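Local coordinates for methyltransferase-like protein (PDB 4PNE) that catalyses a [4+2] cycloaddition in spinosyn biosynthesis, using a fold resembling that of S-adenosylmethionine-dependent methyltransferases, at residues Thr47-Ser52 with Pro271-Trp276; Glu256-His261 with Ala278-Tyr283; Gln117-Thr122 with Leu154-Asn159. All blocks are in the same frame, centred on the assembly; numbering follows the deposited sequence.

Interaction 1 of 3, residues Thr47-Ser52 with Pro271-Trp276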
ATOM      1  N   THR A  47      10.327  -3.653   9.778  1.00 21.19           N
ATOM      2  CA  THR A  47      11.030  -3.687   8.498  1.00 20.29           C
ATOM      3  C   THR A  47      12.114  -4.742   8.359  1.00 16.16           C
ATOM      4  O   THR A  47      12.121  -5.467   7.348  1.00 19.59           O
ATOM      5  CB  THR A  47      11.670  -2.312   8.216  1.00 24.92           C
ATOM      6  OG1 THR A  47      10.647  -1.433   7.784  1.00 22.31           O
ATOM      7  CG2 THR A  47      12.721  -2.393   7.118  1.00 24.13           C
ATOM      8  N   PRO A  48      13.034  -4.840   9.338  1.00 18.73           N
ATOM      9  CA  PRO A  48      14.079  -5.862   9.212  1.00 20.98           C
ATOM     10  C   PRO A  48      13.495  -7.291   9.114  1.00 15.31           C
ATOM     11  O   PRO A  48      14.043  -8.123   8.409  1.00 18.34           O
ATOM     12  CB  PRO A  48      14.901  -5.695  10.495  1.00 24.98           C
ATOM     13  CG  PRO A  48      14.574  -4.357  11.003  1.00 23.61           C
ATOM     14  CD  PRO A  48      13.172  -4.065  10.577  1.00 18.71           C
ATOM     15  N   LEU A  49      12.383  -7.548   9.795  1.00 16.89           N
ATOM     16  CA  LEU A  49      11.736  -8.857   9.742  1.00 16.62           C
ATOM     17  C   LEU A  49      11.155  -9.086   8.355  1.00 14.85           C
ATOM     18  O   LEU A  49      11.370 -10.147   7.768  1.00 14.77           O
ATOM     19  CB  LEU A  49      10.629  -8.979  10.815  1.00 14.65           C
ATOM     20  CG  LEU A  49       9.835 -10.289  10.806  1.00 14.48           C
ATOM     21  CD1 LEU A  49      10.699 -11.540  10.748  1.00 26.02           C
ATOM     22  CD2 LEU A  49       8.894 -10.354  12.010  1.00 21.65           C
ATOM     23  N   LEU A  50      10.452  -8.096   7.817  1.00 14.27           N
ATOM     24  CA  LEU A  50       9.885  -8.237   6.469  1.00 12.09           C
ATOM     25  C   LEU A  50      10.955  -8.458   5.441  1.00 13.69           C
ATOM     26  O   LEU A  50      10.811  -9.296   4.550  1.00 14.05           O
ATOM     27  CB  LEU A  50       9.062  -7.016   6.054  1.00 14.65           C
ATOM     28  CG  LEU A  50       7.862  -6.658   6.909  1.00 16.56           C
ATOM     29  CD1 LEU A  50       7.125  -5.473   6.315  1.00 18.22           C
ATOM     30  CD2 LEU A  50       6.926  -7.837   7.001  1.00 13.96           C
ATOM     31  N   ASN A  51      12.038  -7.697   5.544  1.00 14.48           N
ATOM     32  CA  ASN A  51      13.145  -7.882   4.617  1.00 15.03           C
ATOM     33  C   ASN A  51      13.746  -9.276   4.715  1.00 14.91           C
ATOM     34  O   ASN A  51      14.043  -9.898   3.708  1.00 15.16           O
ATOM     35  CB  ASN A  51      14.197  -6.819   4.872  1.00 15.39           C
ATOM     36  CG  ASN A  51      13.732  -5.426   4.451  1.00 18.55           C
ATOM     37  OD1 ASN A  51      12.615  -5.239   3.944  1.00 19.77           O
ATOM     38  ND2 ASN A  51      14.603  -4.445   4.648  1.00 24.65           N
ATOM     39  N   SER A  52      13.896  -9.769   5.933  1.00 15.56           N
ATOM     40  CA  SER A  52      14.411 -11.106   6.144  1.00 16.26           C
ATOM     41  C   SER A  52      13.509 -12.152   5.515  1.00 16.45           C
ATOM     42  O   SER A  52      13.983 -13.062   4.839  1.00 17.36           O
ATOM     43  CB  SER A  52      14.584 -11.387   7.628  1.00 20.68           C
ATOM     44  OG  SER A  52      15.136 -12.669   7.816  1.00 24.22           O
ATOM     45  N   PRO A 271       8.453  -7.279  21.239  1.00 35.71           N
ATOM     46  CA  PRO A 271       7.162  -7.938  21.421  1.00 31.48           C
ATOM     47  C   PRO A 271       6.078  -7.435  20.467  1.00 30.21           C
ATOM     48  O   PRO A 271       5.219  -8.229  20.117  1.00 31.11           O
ATOM     49  CB  PRO A 271       6.805  -7.608  22.877  1.00 35.31           C
ATOM     50  CG  PRO A 271       7.563  -6.341  23.170  1.00 34.69           C
ATOM     51  CD  PRO A 271       8.840  -6.467  22.405  1.00 37.71           C
ATOM     52  N   ALA A 272       6.133  -6.177  20.025  1.00 21.80           N
ATOM     53  CA  ALA A 272       5.094  -5.666  19.146  1.00 23.63           C
ATOM     54  C   ALA A 272       5.109  -6.465  17.859  1.00 26.09           C
ATOM     55  O   ALA A 272       4.068  -6.903  17.359  1.00 26.12           O
ATOM     56  CB  ALA A 272       5.301  -4.180  18.858  1.00 29.87           C
ATOM     57  N   VAL A 273       6.308  -6.642  17.329  1.00 26.78           N
ATOM     58  CA  VAL A 273       6.511  -7.399  16.118  1.00 23.62           C
ATOM     59  C   VAL A 273       6.090  -8.849  16.321  1.00 23.78           C
ATOM     60  O   VAL A 273       5.429  -9.417  15.450  1.00 24.15           O
ATOM     61  CB  VAL A 273       7.974  -7.311  15.672  1.00 25.86           C
ATOM     62  CG1 VAL A 273       8.249  -8.226  14.476  1.00 19.74           C
ATOM     63  CG2 VAL A 273       8.319  -5.862  15.319  1.00 24.78           C
ATOM     64  N   ALA A 274       6.420  -9.434  17.473  1.00 23.72           N
ATOM     65  CA  ALA A 274       5.976 -10.800  17.792  1.00 24.30           C
ATOM     66  C   ALA A 274       4.448 -10.951  17.813  1.00 21.41           C
ATOM     67  O   ALA A 274       3.901 -11.979  17.391  1.00 22.61           O
ATOM     68  CB  ALA A 274       6.551 -11.243  19.141  1.00 31.14           C
ATOM     69  N   GLY A 275       3.747  -9.948  18.324  1.00 22.92           N
ATOM     70  CA  GLY A 275       2.302  -9.998  18.361  1.00 26.39           C
ATOM     71  C   GLY A 275       1.724  -9.947  16.960  1.00 21.57           C
ATOM     72  O   GLY A 275       0.808 -10.688  16.627  1.00 21.45           O
ATOM     73  N   TRP A 276       2.288  -9.085  16.121  1.00 22.26           N
ATOM     74  CA  TRP A 276       1.828  -8.970  14.741  1.00 19.19           C
ATOM     75  C   TRP A 276       2.098 -10.288  13.985  1.00 18.93           C
ATOM     76  O   TRP A 276       1.243 -10.776  13.231  1.00 19.06           O
ATOM     77  CB  TRP A 276       2.520  -7.807  14.032  1.00 20.47           C
ATOM     78  CG  TRP A 276       2.295  -7.846  12.558  1.00 17.12           C
ATOM     79  CD1 TRP A 276       1.199  -7.391  11.875  1.00 19.54           C
ATOM     80  CD2 TRP A 276       3.180  -8.393  11.579  1.00 17.43           C
ATOM     81  NE1 TRP A 276       1.352  -7.632  10.533  1.00 22.30           N
ATOM     82  CE2 TRP A 276       2.555  -8.247  10.325  1.00 18.48           C
ATOM     83  CE3 TRP A 276       4.434  -8.992  11.646  1.00 17.37           C
ATOM     84  CZ2 TRP A 276       3.158  -8.668   9.141  1.00 21.23           C
ATOM     85  CZ3 TRP A 276       5.030  -9.414  10.479  1.00 19.21           C
ATOM     86  CH2 TRP A 276       4.384  -9.261   9.245  1.00 19.69           C
TER
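The helical segment carrying Leu49 and Leu50 runs at 47° to the one carrying Val273 and Trp276, their axes approaching to 11.4 Å, with Leu49 and Val273 as the nearest pair of backbones. This is apolar helix-helix packing within the helical cover of a methyltransferase-like Rossmann fold: helix 36-54 near the chain's start meets helix 271-281 near its end. The separation is too wide for the backbones to meet, and side chains bridge it. Leu49 extends with CG anti to its own N (chi1 177°), which sends CD2 across to Val273. Leu49 CD2 meets Val273 CG1 at 3.3 Å, tighter than ordinary van der Waals contact, as the two side chains run antiparallel past one another. Leu49 CD2 also lies near the plane of the indole, beside its edge, 4.3 Å from Trp276 CZ3. It thus touches both Val273 and the ring edge. Leu50 reaches the six-membered end of the indole by another route: its side chain crosses that of Trp276 at about a right angle, and its CD2 comes obliquely to within 3.7 Å of CH2. The contact is apolar, with no hydrogen bond between the segments. Earlier turns of helix 36-54 continue the same surface, Leu45 packing on Val273 while Met42 and Val46 touch Trp276. Leu49 also rests on Ile265 and Tyr269 of helix 265-269, and Leu50 on Ile60, a residue of the S-adenosyl-L-homocysteine site, so the buried helix packing adjoins that ligand's pocket. A malonate, probably from the crystallisation liquor, lies about 4 Å from the side chain of Trp276. The indole reaches over from its helix with CG anti to the backbone N (chi1 168°), and Val273 O lies in the ring plane at its edge, 4.0 Å from Trp276 CE3.

Interaction 2 of 3, residues Glu256-His261 with Ala278-Tyr283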
ATOM      1  N   GLU A 256       3.262 -19.020   5.785  1.00 13.92           N
ATOM      2  CA  GLU A 256       4.216 -20.107   5.720  1.00 18.34           C
ATOM      3  C   GLU A 256       5.656 -19.566   5.637  1.00 14.13           C
ATOM      4  O   GLU A 256       6.553 -20.043   6.347  1.00 14.72           O
ATOM      5  CB  GLU A 256       3.896 -21.019   4.545  1.00 20.56           C
ATOM      6  CG  GLU A 256       4.998 -22.002   4.269  1.00 26.70           C
ATOM      7  CD  GLU A 256       4.569 -23.143   3.387  1.00 26.35           C
ATOM      8  OE1 GLU A 256       3.408 -23.151   2.913  1.00 27.04           O
ATOM      9  OE2 GLU A 256       5.415 -24.023   3.153  1.00 33.55           O
ATOM     10  N   GLU A 257       5.878 -18.541   4.810  1.00 12.34           N
ATOM     11  CA  GLU A 257       7.209 -17.919   4.713  1.00 14.45           C
ATOM     12  C   GLU A 257       7.691 -17.335   6.036  1.00 17.23           C
ATOM     13  O   GLU A 257       8.873 -17.441   6.399  1.00 19.00           O
ATOM     14  CB  GLU A 257       7.200 -16.806   3.652  1.00 19.57           C
ATOM     15  CG  GLU A 257       6.876 -17.291   2.278  1.00 20.13           C
ATOM     16  CD  GLU A 257       7.895 -18.283   1.770  1.00 25.96           C
ATOM     17  OE1 GLU A 257       9.092 -17.906   1.696  1.00 26.13           O
ATOM     18  OE2 GLU A 257       7.502 -19.437   1.476  1.00 24.38           O
ATOM     19  N   LEU A 258       6.778 -16.671   6.728  1.00 12.60           N
ATOM     20  CA  LEU A 258       7.021 -16.024   7.997  1.00 15.51           C
ATOM     21  C   LEU A 258       7.371 -17.059   9.026  1.00 14.26           C
ATOM     22  O   LEU A 258       8.341 -16.894   9.767  1.00 16.12           O
ATOM     23  CB  LEU A 258       5.801 -15.221   8.421  1.00 15.70           C
ATOM     24  CG  LEU A 258       5.871 -14.496   9.776  1.00 16.89           C
ATOM     25  CD1 LEU A 258       7.079 -13.549   9.878  1.00 20.25           C
ATOM     26  CD2 LEU A 258       4.593 -13.718  10.045  1.00 18.91           C
ATOM     27  N   ALA A 259       6.649 -18.169   9.017  1.00 13.23           N
ATOM     28  CA  ALA A 259       6.850 -19.221  10.026  1.00 16.82           C
ATOM     29  C   ALA A 259       8.248 -19.771   9.968  1.00 24.56           C
ATOM     30  O   ALA A 259       8.821 -20.102  10.987  1.00 25.29           O
ATOM     31  CB  ALA A 259       5.870 -20.310   9.824  1.00 18.15           C
ATOM     32  N   ALA A 260       8.812 -19.897   8.783  1.00 16.99           N
ATOM     33  CA  ALA A 260      10.203 -20.320   8.720  1.00 25.04           C
ATOM     34  C   ALA A 260      11.115 -19.358   9.524  1.00 31.96           C
ATOM     35  O   ALA A 260      12.014 -19.804  10.232  1.00 37.94           O
ATOM     36  CB  ALA A 260      10.657 -20.420   7.283  1.00 30.34           C
ATOM     37  N   HIS A 261      10.873 -18.046   9.435  1.00 27.82           N
ATOM     38  CA  HIS A 261      11.714 -17.037  10.117  1.00 24.61           C
ATOM     39  C   HIS A 261      11.228 -16.632  11.502  1.00 26.45           C
ATOM     40  O   HIS A 261      11.479 -15.509  11.934  1.00 35.12           O
ATOM     41  CB  HIS A 261      11.815 -15.759   9.269  1.00 26.94           C
ATOM     42  CG  HIS A 261      12.372 -15.984   7.899  1.00 28.48           C
ATOM     43  ND1 HIS A 261      11.616 -16.455   6.849  1.00 24.50           N
ATOM     44  CD2 HIS A 261      13.625 -15.811   7.414  1.00 29.51           C
ATOM     45  CE1 HIS A 261      12.379 -16.567   5.775  1.00 30.60           C
ATOM     46  NE2 HIS A 261      13.604 -16.185   6.092  1.00 34.64           N
ATOM     47  N   ALA A 278       2.363 -13.281  15.194  1.00 17.45           N
ATOM     48  CA  ALA A 278       1.448 -14.303  15.678  1.00 20.72           C
ATOM     49  C   ALA A 278       0.065 -14.173  14.991  1.00 24.03           C
ATOM     50  O   ALA A 278      -0.533 -15.177  14.603  1.00 19.20           O
ATOM     51  CB  ALA A 278       1.318 -14.198  17.184  1.00 24.15           C
ATOM     52  N   ALA A 279      -0.399 -12.939  14.792  1.00 19.75           N
ATOM     53  CA  ALA A 279      -1.671 -12.651  14.116  1.00 17.20           C
ATOM     54  C   ALA A 279      -1.686 -13.099  12.645  1.00 19.89           C
ATOM     55  O   ALA A 279      -2.656 -13.711  12.174  1.00 17.85           O
ATOM     56  CB  ALA A 279      -1.973 -11.169  14.218  1.00 17.45           C
ATOM     57  N   VAL A 280      -0.599 -12.826  11.922  1.00 14.47           N
ATOM     58  CA  VAL A 280      -0.482 -13.272  10.539  1.00 17.00           C
ATOM     59  C   VAL A 280      -0.543 -14.792  10.502  1.00 21.75           C
ATOM     60  O   VAL A 280      -1.270 -15.380   9.704  1.00 17.91           O
ATOM     61  CB  VAL A 280       0.825 -12.755   9.891  1.00 14.93           C
ATOM     62  CG1 VAL A 280       1.091 -13.392   8.539  1.00 19.11           C
ATOM     63  CG2 VAL A 280       0.774 -11.246   9.777  1.00 19.82           C
ATOM     64  N   CYS A 281       0.181 -15.452  11.393  1.00 19.18           N
ATOM     65  CA  CYS A 281       0.171 -16.908  11.343  1.00 19.70           C
ATOM     66  C   CYS A 281      -1.164 -17.496  11.804  1.00 16.27           C
ATOM     67  O   CYS A 281      -1.449 -18.653  11.524  1.00 17.75           O
ATOM     68  CB  CYS A 281       1.326 -17.457  12.164  1.00 17.95           C
ATOM     69  SG  CYS A 281       2.918 -17.241  11.293  1.00 25.39           S
ATOM     70  N   ASP A 282      -1.964 -16.699  12.505  1.00 13.81           N
ATOM     71  CA  ASP A 282      -3.321 -17.071  12.883  1.00 18.35           C
ATOM     72  C   ASP A 282      -4.343 -16.758  11.778  1.00 19.92           C
ATOM     73  O   ASP A 282      -5.538 -16.739  12.055  1.00 17.84           O
ATOM     74  CB  ASP A 282      -3.716 -16.338  14.173  1.00 19.98           C
ATOM     75  CG  ASP A 282      -4.740 -17.098  15.027  1.00 29.75           C
ATOM     76  OD1 ASP A 282      -4.816 -18.347  14.986  1.00 27.93           O
ATOM     77  OD2 ASP A 282      -5.473 -16.416  15.770  1.00 33.39           O
ATOM     78  N   TYR A 283      -3.892 -16.579  10.531  1.00 17.74           N
ATOM     79  CA  TYR A 283      -4.797 -16.134   9.450  1.00 18.78           C
ATOM     80  C   TYR A 283      -6.013 -17.041   9.254  1.00 15.27           C
ATOM     81  O   TYR A 283      -7.020 -16.612   8.747  1.00 17.18           O
ATOM     82  CB  TYR A 283      -4.049 -16.019   8.109  1.00 16.66           C
ATOM     83  CG  TYR A 283      -3.705 -17.358   7.525  1.00 14.41           C
ATOM     84  CD1 TYR A 283      -4.558 -17.992   6.637  1.00 19.22           C
ATOM     85  CD2 TYR A 283      -2.555 -18.019   7.906  1.00 15.17           C
ATOM     86  CE1 TYR A 283      -4.251 -19.233   6.116  1.00 16.27           C
ATOM     87  CE2 TYR A 283      -2.248 -19.262   7.402  1.00 15.24           C
ATOM     88  CZ  TYR A 283      -3.104 -19.867   6.505  1.00 18.11           C
ATOM     89  OH  TYR A 283      -2.800 -21.114   5.998  1.00 23.34           O
TER
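Leu258 packing on Val280 and Cys281 makes a small, partly buried apolar contact between two helices near the chain's end, on the periphery of the methyltransferase-like Rossmann fold. The segments take in the C-terminal ends of helix 250-260 and helix 271-281 and the residues just after them; the two helices follow each other with the short helix 265-269 between them. Their nearest backbones are those of Ala259 and Cys281, whose CA atoms are 7.2 Å apart, a close approach that the small alanine permits. Leu258 is the central apolar residue. With CG anti to the backbone N (chi1 178°), Leu258 brings CD2 to within 3.8 Å of Val280 CG1 and 3.9 Å of Val280 CB. The leucine and valine side chains cross at about a right angle, so one methyl of Leu258 lies against the shoulder of the valine. Cys281 contributes from the next position: its SG is 4.1 Å from Leu258 CD2 and passes by the backbone of Ala259, more loosely. No hydrogen bond links the segments. Phe254, one turn earlier in helix 250-260, also touches Val280, and Val53 backs Leu258, linking the pair to helix 36-54. Tyr283, beyond the end of its helix, touches Met251, Pro252 and Ala255, with Val280 O in its ring plane at the edge. The hydrogen bonds among these residues stay within each segment. After Asp282 leaves helical geometry, Tyr283 N still bonds to Val280 O. In the other segment the His261 ring, which Ser52 and Val53 touch, points its ND1 edge back at the preceding turn and donates from ND1 to Glu257 O at 2.9 Å; the N-H...O angle is 160°, and the oxygen lies almost exactly in the imidazole plane.

Interaction 3 of 3, residues Gln117-Thr122 with Leu154-Asn159. With SAH (S-adenosyl-L-homocysteine), chain C.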
ATOM      1  N   GLN A 117       8.778  10.711 -12.915  1.00 11.99           N
ATOM      2  CA  GLN A 117       9.296  11.145 -11.632  1.00 11.00           C
ATOM      3  C   GLN A 117       8.323  10.711 -10.539  1.00 12.06           C
ATOM      4  O   GLN A 117       7.146  11.081 -10.561  1.00 13.01           O
ATOM      5  CB  GLN A 117       9.518  12.657 -11.601  1.00 13.76           C
ATOM      6  CG  GLN A 117      10.796  13.121 -12.315  1.00 17.65           C
ATOM      7  CD  GLN A 117      10.588  13.306 -13.809  1.00 22.59           C
ATOM      8  OE1 GLN A 117      10.105  14.338 -14.248  1.00 17.12           O
ATOM      9  NE2 GLN A 117      10.951  12.299 -14.596  1.00 21.22           N
ATOM     10  N   ILE A 118       8.803   9.865  -9.626  1.00  9.70           N
ATOM     11  CA  ILE A 118       8.014   9.398  -8.503  1.00 12.51           C
ATOM     12  C   ILE A 118       8.537  10.022  -7.234  1.00 12.83           C
ATOM     13  O   ILE A 118       9.738   9.953  -6.953  1.00 12.41           O
ATOM     14  CB  ILE A 118       8.056   7.887  -8.369  1.00 13.07           C
ATOM     15  CG1 ILE A 118       7.611   7.214  -9.664  1.00 13.04           C
ATOM     16  CG2 ILE A 118       7.140   7.467  -7.232  1.00 10.90           C
ATOM     17  CD1 ILE A 118       7.733   5.672  -9.655  1.00 13.15           C
ATOM     18  N   THR A 119       7.625  10.653  -6.512  1.00 10.12           N
ATOM     19  CA  THR A 119       7.829  11.146  -5.163  1.00 11.64           C
ATOM     20  C   THR A 119       7.192  10.107  -4.249  1.00 10.80           C
ATOM     21  O   THR A 119       5.988  10.006  -4.224  1.00 11.18           O
ATOM     22  CB  THR A 119       7.178  12.530  -4.956  1.00 19.87           C
ATOM     23  OG1 THR A 119       7.749  13.486  -5.886  1.00 23.58           O
ATOM     24  CG2 THR A 119       7.364  13.026  -3.528  1.00 22.13           C
ATOM     25  N   GLY A 120       7.982   9.356  -3.476  1.00 11.41           N
ATOM     26  CA  GLY A 120       7.456   8.362  -2.549  1.00 11.54           C
ATOM     27  C   GLY A 120       7.463   8.884  -1.145  1.00 10.20           C
ATOM     28  O   GLY A 120       8.497   9.369  -0.694  1.00 12.90           O
ATOM     29  N   ILE A 121       6.348   8.817  -0.439  1.00  8.82           N
ATOM     30  CA  ILE A 121       6.279   9.278   0.928  1.00 11.00           C
ATOM     31  C   ILE A 121       5.873   8.163   1.884  1.00 11.36           C
ATOM     32  O   ILE A 121       5.068   7.301   1.550  1.00 11.76           O
ATOM     33  CB  ILE A 121       5.311  10.459   1.103  1.00 11.66           C
ATOM     34  CG1 ILE A 121       3.880  10.091   0.707  1.00 12.27           C
ATOM     35  CG2 ILE A 121       5.772  11.624   0.254  1.00 14.47           C
ATOM     36  CD1 ILE A 121       2.837  11.154   1.098  1.00 12.78           C
ATOM     37  N   THR A 122       6.485   8.172   3.059  1.00 11.41           N
ATOM     38  CA  THR A 122       6.155   7.226   4.098  1.00 12.60           C
ATOM     39  C   THR A 122       6.369   7.897   5.449  1.00 16.27           C
ATOM     40  O   THR A 122       7.079   8.884   5.526  1.00 17.72           O
ATOM     41  CB  THR A 122       6.992   5.961   3.999  1.00 14.36           C
ATOM     42  OG1 THR A 122       6.740   5.147   5.159  1.00 13.21           O
ATOM     43  CG2 THR A 122       8.485   6.292   3.903  1.00 11.71           C
ATOM     44  N   LEU A 154       0.110  17.183   3.275  1.00 14.03           N
ATOM     45  CA  LEU A 154       1.114  17.139   2.235  1.00 15.93           C
ATOM     46  C   LEU A 154       1.739  18.506   2.037  1.00 16.83           C
ATOM     47  O   LEU A 154       1.014  19.499   1.983  1.00 20.42           O
ATOM     48  CB  LEU A 154       0.486  16.663   0.929  1.00 13.84           C
ATOM     49  CG  LEU A 154      -0.059  15.237   0.933  1.00 14.37           C
ATOM     50  CD1 LEU A 154      -0.733  14.982  -0.427  1.00 11.95           C
ATOM     51  CD2 LEU A 154       1.022  14.226   1.188  1.00 15.23           C
ATOM     52  N   PRO A 155       3.077  18.551   1.881  1.00 16.97           N
ATOM     53  CA  PRO A 155       3.752  19.854   1.728  1.00 21.12           C
ATOM     54  C   PRO A 155       3.620  20.445   0.321  1.00 27.56           C
ATOM     55  O   PRO A 155       4.032  21.581   0.084  1.00 34.66           O
ATOM     56  CB  PRO A 155       5.206  19.515   2.035  1.00 21.81           C
ATOM     57  CG  PRO A 155       5.353  18.099   1.593  1.00 23.46           C
ATOM     58  CD  PRO A 155       4.050  17.446   1.989  1.00 21.04           C
ATOM     59  N   TYR A 156       3.007  19.705  -0.591  1.00 15.94           N
ATOM     60  CA  TYR A 156       3.048  20.041  -1.996  1.00 18.23           C
ATOM     61  C   TYR A 156       1.978  21.054  -2.357  1.00 16.63           C
ATOM     62  O   TYR A 156       0.926  21.106  -1.713  1.00 16.67           O
ATOM     63  CB  TYR A 156       2.879  18.767  -2.829  1.00 15.80           C
ATOM     64  CG  TYR A 156       3.767  17.672  -2.324  1.00 17.19           C
ATOM     65  CD1 TYR A 156       5.131  17.783  -2.438  1.00 15.95           C
ATOM     66  CD2 TYR A 156       3.235  16.546  -1.711  1.00 17.53           C
ATOM     67  CE1 TYR A 156       5.968  16.794  -1.942  1.00 21.65           C
ATOM     68  CE2 TYR A 156       4.043  15.558  -1.221  1.00 19.51           C
ATOM     69  CZ  TYR A 156       5.413  15.683  -1.340  1.00 18.66           C
ATOM     70  OH  TYR A 156       6.231  14.703  -0.853  1.00 19.97           O
ATOM     71  N   PRO A 157       2.233  21.864  -3.387  1.00 19.81           N
ATOM     72  CA  PRO A 157       1.212  22.801  -3.853  1.00 19.04           C
ATOM     73  C   PRO A 157       0.031  22.083  -4.482  1.00 18.34           C
ATOM     74  O   PRO A 157       0.155  20.913  -4.906  1.00 15.31           O
ATOM     75  CB  PRO A 157       1.960  23.654  -4.887  1.00 19.85           C
ATOM     76  CG  PRO A 157       3.174  22.898  -5.256  1.00 20.66           C
ATOM     77  CD  PRO A 157       3.466  21.905  -4.193  1.00 18.31           C
ATOM     78  N   ASP A 158      -1.115  22.759  -4.528  1.00 16.14           N
ATOM     79  CA  ASP A 158      -2.244  22.260  -5.299  1.00 16.41           C
ATOM     80  C   ASP A 158      -1.814  21.915  -6.710  1.00 15.46           C
ATOM     81  O   ASP A 158      -0.970  22.608  -7.277  1.00 15.96           O
ATOM     82  CB  ASP A 158      -3.365  23.278  -5.427  1.00 17.15           C
ATOM     83  CG  ASP A 158      -3.961  23.703  -4.102  1.00 19.87           C
ATOM     84  OD1 ASP A 158      -3.447  23.349  -3.019  1.00 17.14           O
ATOM     85  OD2 ASP A 158      -4.966  24.445  -4.179  1.00 25.68           O
ATOM     86  N   ASN A 159      -2.416  20.880  -7.298  1.00 13.49           N
ATOM     87  CA  ASN A 159      -2.255  20.605  -8.730  1.00 14.58           C
ATOM     88  C   ASN A 159      -0.788  20.394  -9.123  1.00 18.25           C
ATOM     89  O   ASN A 159      -0.305  20.973 -10.090  1.00 17.39           O
ATOM     90  CB  ASN A 159      -2.861  21.760  -9.561  1.00 19.25           C
ATOM     91  CG  ASN A 159      -4.280  22.109  -9.133  1.00 18.94           C
ATOM     92  OD1 ASN A 159      -5.167  21.268  -9.141  1.00 17.38           O
ATOM     93  ND2 ASN A 159      -4.495  23.372  -8.764  1.00 20.79           N
TER
HETATM   94  N   SAH C 301       2.704   0.991  -0.952  1.00 14.33           N
HETATM   95  CA  SAH C 301       3.776   0.177  -0.370  1.00 14.15           C
HETATM   96  CB  SAH C 301       3.680  -0.001   1.142  1.00 12.04           C
HETATM   97  CG  SAH C 301       2.340  -0.342   1.746  1.00 15.82           C
HETATM   98  SD  SAH C 301       2.502  -0.684   3.505  1.00 13.88           S
HETATM   99  C   SAH C 301       3.804  -1.164  -1.050  1.00 15.95           C
HETATM  100  O   SAH C 301       4.787  -1.874  -0.936  1.00 14.49           O
HETATM  101  OXT SAH C 301       2.871  -1.489  -1.789  1.00 12.84           O
HETATM  102  C5' SAH C 301       1.752   0.850   4.112  1.00 13.54           C
HETATM  103  C4' SAH C 301       2.623   2.082   3.913  1.00 13.18           C
HETATM  104  O4' SAH C 301       1.867   3.250   4.206  1.00 13.04           O
HETATM  105  C3' SAH C 301       3.836   2.143   4.825  1.00 13.27           C
HETATM  106  O3' SAH C 301       4.923   2.518   3.999  1.00 13.01           O
HETATM  107  C2' SAH C 301       3.477   3.217   5.839  1.00 12.47           C
HETATM  108  O2' SAH C 301       4.561   3.905   6.462  1.00 14.47           O
HETATM  109  C1' SAH C 301       2.618   4.146   4.983  1.00 11.84           C
HETATM  110  N9  SAH C 301       1.776   5.049   5.790  1.00 12.01           N
HETATM  111  C8  SAH C 301       0.947   4.784   6.831  1.00 17.45           C
HETATM  112  N7  SAH C 301       0.414   5.938   7.294  1.00 13.74           N
HETATM  113  C5  SAH C 301       0.918   6.944   6.553  1.00 11.02           C
HETATM  114  C6  SAH C 301       0.748   8.313   6.587  1.00 15.50           C
HETATM  115  N6  SAH C 301      -0.064   8.891   7.459  1.00 16.07           N
HETATM  116  N1  SAH C 301       1.390   9.078   5.680  1.00 11.53           N
HETATM  117  C2  SAH C 301       2.231   8.521   4.740  1.00 13.25           C
HETATM  118  N3  SAH C 301       2.446   7.172   4.728  1.00 14.60           N
HETATM  119  C4  SAH C 301       1.770   6.399   5.607  1.00 11.18           C
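Thr119 and Ile121 direct methyl groups at the hydroxyl of Tyr156 through their first torsions: Thr119 CG2 stands opposite the backbone N, and Ile121 CG2 opposite the carbonyl carbon. The remaining branch of Ile121, CG1, is thereby held between N and C (chi1 61°), from where CD1 meets Leu154 CD2 at 3.6 Å, the two side chains crossing nearly at right angles. Tyr156 OH sits 3.3 Å from Ile121 CG2, which lies near the ring plane, and 3.4 Å from Thr119 CG2, which approaches obliquely. The CG of Pro155 covers one face of the phenol, 3.7 Å above its centre, and Phe161 meets the ring edge-to-face. The loop after strand 144-148 is thus packed against strand 117-122 of the Rossmann-type sheet, with Leu154 and Tyr156 also touching helix 176-186. At the end of this strand, Thr122 OG1 accepts a hydrogen bond of 2.8 Å from O2' of S-adenosyl-L-homocysteine. The same oxygen is also hydrogen-bonded to Ser124 N and Gln127 OE1. The strand is therefore divided chemically: methyl groups pack on the loop, whereas Thr122 presents a hydroxyl whose several bonds probably fix its orientation for the ribose of the ligand.

Interactions 1 and 2 share helix 271-281 and adjoin each other: Leu49 CD1 of the first is 4.2 Å from Leu258 CD1 of the second. Together they join three helices outside the sheet by apolar packing, with no hydrogen bond across either contact. Interaction 1 is the more buried and lies nearer the bound ligand, whereas interaction 2 is partly open at the periphery. Interaction 3 is also buried but belongs to the sheet, about 28 Å between centres from interaction 1 and on the other side of the chain's centre from interaction 2. Its strand carries Thr122, which hydrogen-bonds S-adenosyl-L-homocysteine, whereas the contacts across interactions 1 and 2 are purely apolar.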